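PDB 7D6V: fumarate reductase iron-sulfur subunit, which probably relays electrons from succinate oxidation through its [2Fe-2S], [4Fe-4S] and [3Fe-4S] clusters toward a membrane quinone in mycobacterial succinate dehydrogenase Sdh1. Local coordinates for residues A2-W11 / M78-V89. Sequence-based numbering, arbitrary orientation.
Sequences ATYDAKLRVW and MSTFGEDEVVTV
Glu83 lies flat over one face of the Tyr4 ring, its CB 3.7 Å from Tyr4 CD1. Its CG sits over the middle of the ring, 3.6 Å from the centroid of Tyr4 and almost exactly on the ring normal, a CH-pi contact. From there CD passes over the CG–CD2 bond of Tyr4, OE2 comes near Tyr4 CB, and OE1 ends between Tyr4 CD2 and the methyl of Ala2. CG beside the backbone N (chi1 -61°) and an extended chain carry Glu83 across the ring, and chi3 of -180° turns its carboxylate to within 5° of the ring plane. Two methylenes and a flat carboxylate are just long enough to span the ring, while the residue stays at the surface.

Beyond the type I turn from Gly82 to Glu85, the backbones run parallel. Val87 N donates to Lys7 O at 2.9 Å, Arg9 N gives a more bent bond to Val87 O, and Trp11 N reaches Val89 O at 2.9 Å. Beta-branched valines suit the extended chain. On the buried side Leu8 CD2 packs 3.8 Å from Val87 CB, and helix 33-43 touches Leu8 through Ile36. On the other, Lys7 bends so that its CE meets Val86 CG2 at 3.6 Å, pairing an aliphatic stem with a valine while NZ ends near the backbone of Asp84. Strand 17-27 pairs antiparallel with the far edge of 4-14, making 4-14 the central strand. The side chain of Val89 is about 12 Å from the [2Fe-2S] cluster. This mixed sheet packed against a helix is characteristic of the beta-grasp fold of the [2Fe-2S] ferredoxin domain.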
ATOM      1  N   ALA B   2      15.340  26.047   7.820  1.00 28.53           N
ATOM      2  CA  ALA B   2      14.388  27.139   7.676  1.00 28.53           C
ATOM      3  C   ALA B   2      13.063  26.801   8.343  1.00 28.53           C
ATOM      4  O   ALA B   2      12.127  26.343   7.690  1.00 28.53           O
ATOM      5  CB  ALA B   2      14.172  27.466   6.209  1.00 28.53           C
ATOM      6  N   THR B   3      12.996  27.022   9.652  1.00 25.97           N
ATOM      7  CA  THR B   3      11.768  26.844  10.412  1.00 25.97           C
ATOM      8  C   THR B   3      10.961  28.133  10.371  1.00 25.97           C
ATOM      9  O   THR B   3      11.464  29.199  10.734  1.00 25.97           O
ATOM     10  CB  THR B   3      12.076  26.455  11.858  1.00 25.97           C
ATOM     11  OG1 THR B   3      12.809  25.223  11.875  1.00 25.97           O
ATOM     12  CG2 THR B   3      10.804  26.288  12.651  1.00 25.97           C
ATOM     13  N   TYR B   4       9.713  28.031   9.924  1.00 24.17           N
ATOM     14  CA  TYR B   4       8.850  29.187   9.747  1.00 24.17           C
ATOM     15  C   TYR B   4       7.449  28.834  10.223  1.00 24.17           C
ATOM     16  O   TYR B   4       7.171  27.699  10.619  1.00 24.17           O
ATOM     17  CB  TYR B   4       8.832  29.649   8.285  1.00 24.17           C
ATOM     18  CG  TYR B   4       8.241  28.638   7.331  1.00 24.17           C
ATOM     19  CD1 TYR B   4       6.973  28.814   6.805  1.00 24.17           C
ATOM     20  CD2 TYR B   4       8.951  27.511   6.956  1.00 24.17           C
ATOM     21  CE1 TYR B   4       6.427  27.895   5.938  1.00 24.17           C
ATOM     22  CE2 TYR B   4       8.414  26.587   6.091  1.00 24.17           C
ATOM     23  CZ  TYR B   4       7.153  26.785   5.583  1.00 24.17           C
ATOM     24  OH  TYR B   4       6.616  25.866   4.714  1.00 24.17           O
ATOM     25  N   ASP B   5       6.563  29.822  10.180  1.00 23.28           N
ATOM     26  CA  ASP B   5       5.165  29.660  10.560  1.00 23.28           C
ATOM     27  C   ASP B   5       4.331  29.686   9.286  1.00 23.28           C
ATOM     28  O   ASP B   5       4.308  30.696   8.577  1.00 23.28           O
ATOM     29  CB  ASP B   5       4.736  30.758  11.529  1.00 23.28           C
ATOM     30  CG  ASP B   5       5.082  30.433  12.971  1.00 23.28           C
ATOM     31  OD1 ASP B   5       5.070  29.241  13.336  1.00 23.28           O
ATOM     32  OD2 ASP B   5       5.365  31.373  13.740  1.00 23.28           O
ATOM     33  N   ALA B   6       3.654  28.581   8.998  1.00 21.24           N
ATOM     34  CA  ALA B   6       2.865  28.455   7.784  1.00 21.24           C
ATOM     35  C   ALA B   6       1.411  28.829   8.037  1.00 21.24           C
ATOM     36  O   ALA B   6       0.951  28.913   9.177  1.00 21.24           O
ATOM     37  CB  ALA B   6       2.943  27.034   7.232  1.00 21.24           C
ATOM     38  N   LYS B   7       0.687  29.055   6.945  1.00 19.90           N
ATOM     39  CA  LYS B   7      -0.740  29.357   6.982  1.00 19.90           C
ATOM     40  C   LYS B   7      -1.504  28.179   6.393  1.00 19.90           C
ATOM     41  O   LYS B   7      -1.436  27.926   5.184  1.00 19.90           O
ATOM     42  CB  LYS B   7      -1.045  30.649   6.228  1.00 19.90           C
ATOM     43  CG  LYS B   7      -0.409  31.883   6.847  1.00 19.90           C
ATOM     44  CD  LYS B   7      -0.796  33.148   6.105  1.00 19.90           C
ATOM     45  CE  LYS B   7      -0.143  33.212   4.733  1.00 19.90           C
ATOM     46  NZ  LYS B   7       1.334  33.340   4.814  1.00 19.90           N
ATOM     47  N   LEU B   8      -2.214  27.458   7.254  1.00 17.55           N
ATOM     48  CA  LEU B   8      -3.134  26.405   6.858  1.00 17.55           C
ATOM     49  C   LEU B   8      -4.560  26.938   6.847  1.00 17.55           C
ATOM     50  O   LEU B   8      -4.890  27.915   7.522  1.00 17.55           O
ATOM     51  CB  LEU B   8      -3.036  25.209   7.804  1.00 17.55           C
ATOM     52  CG  LEU B   8      -1.729  24.422   7.821  1.00 17.55           C
ATOM     53  CD1 LEU B   8      -1.774  23.371   8.912  1.00 17.55           C
ATOM     54  CD2 LEU B   8      -1.480  23.781   6.472  1.00 17.55           C
ATOM     55  N   ARG B   9      -5.407  26.288   6.052  1.00 16.63           N
ATOM     56  CA  ARG B   9      -6.797  26.693   5.900  1.00 16.63           C
ATOM     57  C   ARG B   9      -7.673  25.434   5.944  1.00 16.63           C
ATOM     58  O   ARG B   9      -8.414  25.113   5.022  1.00 16.63           O
ATOM     59  CB  ARG B   9      -6.976  27.543   4.641  1.00 16.63           C
ATOM     60  CG  ARG B   9      -8.365  28.115   4.476  1.00 16.63           C
ATOM     61  CD  ARG B   9      -8.527  28.977   3.230  1.00 16.63           C
ATOM     62  NE  ARG B   9      -8.424  28.233   1.982  1.00 16.63           N
ATOM     63  CZ  ARG B   9      -8.368  28.804   0.785  1.00 16.63           C
ATOM     64  NH1 ARG B   9      -8.407  30.123   0.684  1.00 16.63           N
ATOM     65  NH2 ARG B   9      -8.279  28.063  -0.310  1.00 16.63           N
ATOM     66  N   VAL B  10      -7.524  24.660   7.024  1.00 14.70           N
ATOM     67  CA  VAL B  10      -8.161  23.351   7.157  1.00 14.70           C
ATOM     68  C   VAL B  10      -9.680  23.478   7.227  1.00 14.70           C
ATOM     69  O   VAL B  10     -10.221  24.379   7.881  1.00 14.70           O
ATOM     70  CB  VAL B  10      -7.609  22.640   8.406  1.00 14.70           C
ATOM     71  CG1 VAL B  10      -8.316  21.318   8.643  1.00 14.70           C
ATOM     72  CG2 VAL B  10      -6.113  22.437   8.282  1.00 14.70           C
ATOM     73  N   TRP B  11     -10.376  22.553   6.561  1.00 14.26           N
ATOM     74  CA  TRP B  11     -11.836  22.521   6.556  1.00 14.26           C
ATOM     75  C   TRP B  11     -12.371  21.848   7.817  1.00 14.26           C
ATOM     76  O   TRP B  11     -11.941  20.747   8.173  1.00 14.26           O
ATOM     77  CB  TRP B  11     -12.343  21.781   5.317  1.00 14.26           C
ATOM     78  CG  TRP B  11     -13.835  21.835   5.127  1.00 14.26           C
ATOM     79  CD1 TRP B  11     -14.535  22.771   4.430  1.00 14.26           C
ATOM     80  CD2 TRP B  11     -14.806  20.915   5.644  1.00 14.26           C
ATOM     81  NE1 TRP B  11     -15.876  22.495   4.479  1.00 14.26           N
ATOM     82  CE2 TRP B  11     -16.070  21.361   5.220  1.00 14.26           C
ATOM     83  CE3 TRP B  11     -14.729  19.761   6.427  1.00 14.26           C
ATOM     84  CZ2 TRP B  11     -17.243  20.692   5.549  1.00 14.26           C
ATOM     85  CZ3 TRP B  11     -15.893  19.102   6.752  1.00 14.26           C
ATOM     86  CH2 TRP B  11     -17.133  19.569   6.317  1.00 14.26           C
ATOM     87  N   MET B  78       5.446  19.225   1.764  1.00 23.55           N
ATOM     88  CA  MET B  78       5.199  20.439   2.540  1.00 23.55           C
ATOM     89  C   MET B  78       6.279  21.483   2.265  1.00 23.55           C
ATOM     90  O   MET B  78       6.150  22.647   2.653  1.00 23.55           O
ATOM     91  CB  MET B  78       5.105  20.101   4.034  1.00 23.55           C
ATOM     92  CG  MET B  78       4.858  21.255   4.981  1.00 23.55           C
ATOM     93  SD  MET B  78       3.108  21.651   5.124  1.00 23.55           S
ATOM     94  CE  MET B  78       3.126  23.396   4.744  1.00 23.55           C
ATOM     95  N   SER B  79       7.328  21.083   1.553  1.00 24.12           N
ATOM     96  CA  SER B  79       8.249  22.006   0.911  1.00 24.12           C
ATOM     97  C   SER B  79       7.873  22.230  -0.543  1.00 24.12           C
ATOM     98  O   SER B  79       8.529  23.014  -1.235  1.00 24.12           O
ATOM     99  CB  SER B  79       9.684  21.486   1.010  1.00 24.12           C
ATOM    100  OG  SER B  79       9.857  20.324   0.222  1.00 24.12           O
ATOM    101  N   THR B  80       6.834  21.535  -1.009  1.00 24.04           N
ATOM    102  CA  THR B  80       6.219  21.834  -2.293  1.00 24.04           C
ATOM    103  C   THR B  80       5.683  23.258  -2.323  1.00 24.04           C
ATOM    104  O   THR B  80       5.583  23.867  -3.394  1.00 24.04           O
ATOM    105  CB  THR B  80       5.098  20.824  -2.553  1.00 24.04           C
ATOM    106  OG1 THR B  80       5.660  19.512  -2.677  1.00 24.04           O
ATOM    107  CG2 THR B  80       4.326  21.155  -3.820  1.00 24.04           C
ATOM    108  N   PHE B  81       5.378  23.816  -1.159  1.00 23.10           N
ATOM    109  CA  PHE B  81       4.688  25.086  -1.031  1.00 23.10           C
ATOM    110  C   PHE B  81       5.641  26.146  -0.497  1.00 23.10           C
ATOM    111  O   PHE B  81       6.551  25.851   0.280  1.00 23.10           O
ATOM    112  CB  PHE B  81       3.495  24.949  -0.087  1.00 23.10           C
ATOM    113  CG  PHE B  81       2.690  23.708  -0.313  1.00 23.10           C
ATOM    114  CD1 PHE B  81       2.012  23.510  -1.498  1.00 23.10           C
ATOM    115  CD2 PHE B  81       2.639  22.724   0.656  1.00 23.10           C
ATOM    116  CE1 PHE B  81       1.279  22.364  -1.706  1.00 23.10           C
ATOM    117  CE2 PHE B  81       1.910  21.576   0.453  1.00 23.10           C
ATOM    118  CZ  PHE B  81       1.229  21.395  -0.728  1.00 23.10           C
ATOM    119  N   GLY B  82       5.421  27.384  -0.918  1.00 24.29           N
ATOM    120  CA  GLY B  82       6.212  28.485  -0.417  1.00 24.29           C
ATOM    121  C   GLY B  82       5.904  28.796   1.033  1.00 24.29           C
ATOM    122  O   GLY B  82       4.905  28.362   1.606  1.00 24.29           O
ATOM    123  N   GLU B  83       6.799  29.571   1.645  1.00 26.48           N
ATOM    124  CA  GLU B  83       6.617  29.949   3.040  1.00 26.48           C
ATOM    125  C   GLU B  83       5.526  30.995   3.220  1.00 26.48           C
ATOM    126  O   GLU B  83       4.985  31.127   4.322  1.00 26.48           O
ATOM    127  CB  GLU B  83       7.935  30.457   3.619  1.00 26.48           C
ATOM    128  CG  GLU B  83       9.043  29.423   3.597  1.00 26.48           C
ATOM    129  CD  GLU B  83      10.265  29.856   4.377  1.00 26.48           C
ATOM    130  OE1 GLU B  83      11.243  29.084   4.421  1.00 26.48           O
ATOM    131  OE2 GLU B  83      10.248  30.969   4.943  1.00 26.48           O
ATOM    132  N   ASP B  84       5.187  31.735   2.167  1.00 27.18           N
ATOM    133  CA  ASP B  84       4.076  32.676   2.199  1.00 27.18           C
ATOM    134  C   ASP B  84       2.864  32.164   1.430  1.00 27.18           C
ATOM    135  O   ASP B  84       1.943  32.935   1.154  1.00 27.18           O
ATOM    136  CB  ASP B  84       4.518  34.036   1.656  1.00 27.18           C
ATOM    137  CG  ASP B  84       5.255  33.926   0.337  1.00 27.18           C
ATOM    138  OD1 ASP B  84       5.727  32.818   0.005  1.00 27.18           O
ATOM    139  OD2 ASP B  84       5.367  34.951  -0.367  1.00 27.18           O
ATOM    140  N   GLU B  85       2.848  30.883   1.081  1.00 23.89           N
ATOM    141  CA  GLU B  85       1.723  30.268   0.394  1.00 23.89           C
ATOM    142  C   GLU B  85       0.785  29.622   1.404  1.00 23.89           C
ATOM    143  O   GLU B  85       1.229  29.031   2.391  1.00 23.89           O
ATOM    144  CB  GLU B  85       2.223  29.225  -0.607  1.00 23.89           C
ATOM    145  CG  GLU B  85       1.136  28.508  -1.379  1.00 23.89           C
ATOM    146  CD  GLU B  85       1.672  27.787  -2.599  1.00 23.89           C
ATOM    147  OE1 GLU B  85       2.864  27.968  -2.921  1.00 23.89           O
ATOM    148  OE2 GLU B  85       0.903  27.041  -3.238  1.00 23.89           O
ATOM    149  N   VAL B  86      -0.514  29.744   1.158  1.00 19.78           N
ATOM    150  CA  VAL B  86      -1.529  29.168   2.031  1.00 19.78           C
ATOM    151  C   VAL B  86      -1.841  27.756   1.559  1.00 19.78           C
ATOM    152  O   VAL B  86      -2.105  27.532   0.373  1.00 19.78           O
ATOM    153  CB  VAL B  86      -2.797  30.035   2.052  1.00 19.78           C
ATOM    154  CG1 VAL B  86      -3.886  29.363   2.871  1.00 19.78           C
ATOM    155  CG2 VAL B  86      -2.487  31.408   2.610  1.00 19.78           C
ATOM    156  N   VAL B  87      -1.814  26.802   2.485  1.00 17.69           N
ATOM    157  CA  VAL B  87      -2.115  25.406   2.183  1.00 17.69           C
ATOM    158  C   VAL B  87      -3.509  25.090   2.706  1.00 17.69           C
ATOM    159  O   VAL B  87      -3.797  25.303   3.888  1.00 17.69           O
ATOM    160  CB  VAL B  87      -1.064  24.464   2.792  1.00 17.69           C
ATOM    161  CG1 VAL B  87      -1.234  23.063   2.249  1.00 17.69           C
ATOM    162  CG2 VAL B  87       0.332  24.978   2.499  1.00 17.69           C
ATOM    163  N   THR B  88      -4.371  24.574   1.835  1.00 15.69           N
ATOM    164  CA  THR B  88      -5.787  24.386   2.139  1.00 15.69           C
ATOM    165  C   THR B  88      -6.110  22.898   2.143  1.00 15.69           C
ATOM    166  O   THR B  88      -6.226  22.283   1.080  1.00 15.69           O
ATOM    167  CB  THR B  88      -6.649  25.121   1.118  1.00 15.69           C
ATOM    168  OG1 THR B  88      -6.407  26.526   1.219  1.00 15.69           O
ATOM    169  CG2 THR B  88      -8.121  24.848   1.365  1.00 15.69           C
ATOM    170  N   VAL B  89      -6.318  22.334   3.329  1.00 14.20           N
ATOM    171  CA  VAL B  89      -6.540  20.902   3.489  1.00 14.20           C
ATOM    172  C   VAL B  89      -8.028  20.663   3.715  1.00 14.20           C
ATOM    173  O   VAL B  89      -8.612  21.188   4.670  1.00 14.20           O
ATOM    174  CB  VAL B  89      -5.705  20.334   4.647  1.00 14.20           C
ATOM    175  CG1 VAL B  89      -5.704  18.816   4.606  1.00 14.20           C
ATOM    176  CG2 VAL B  89      -4.292  20.878   4.594  1.00 14.20           C
TER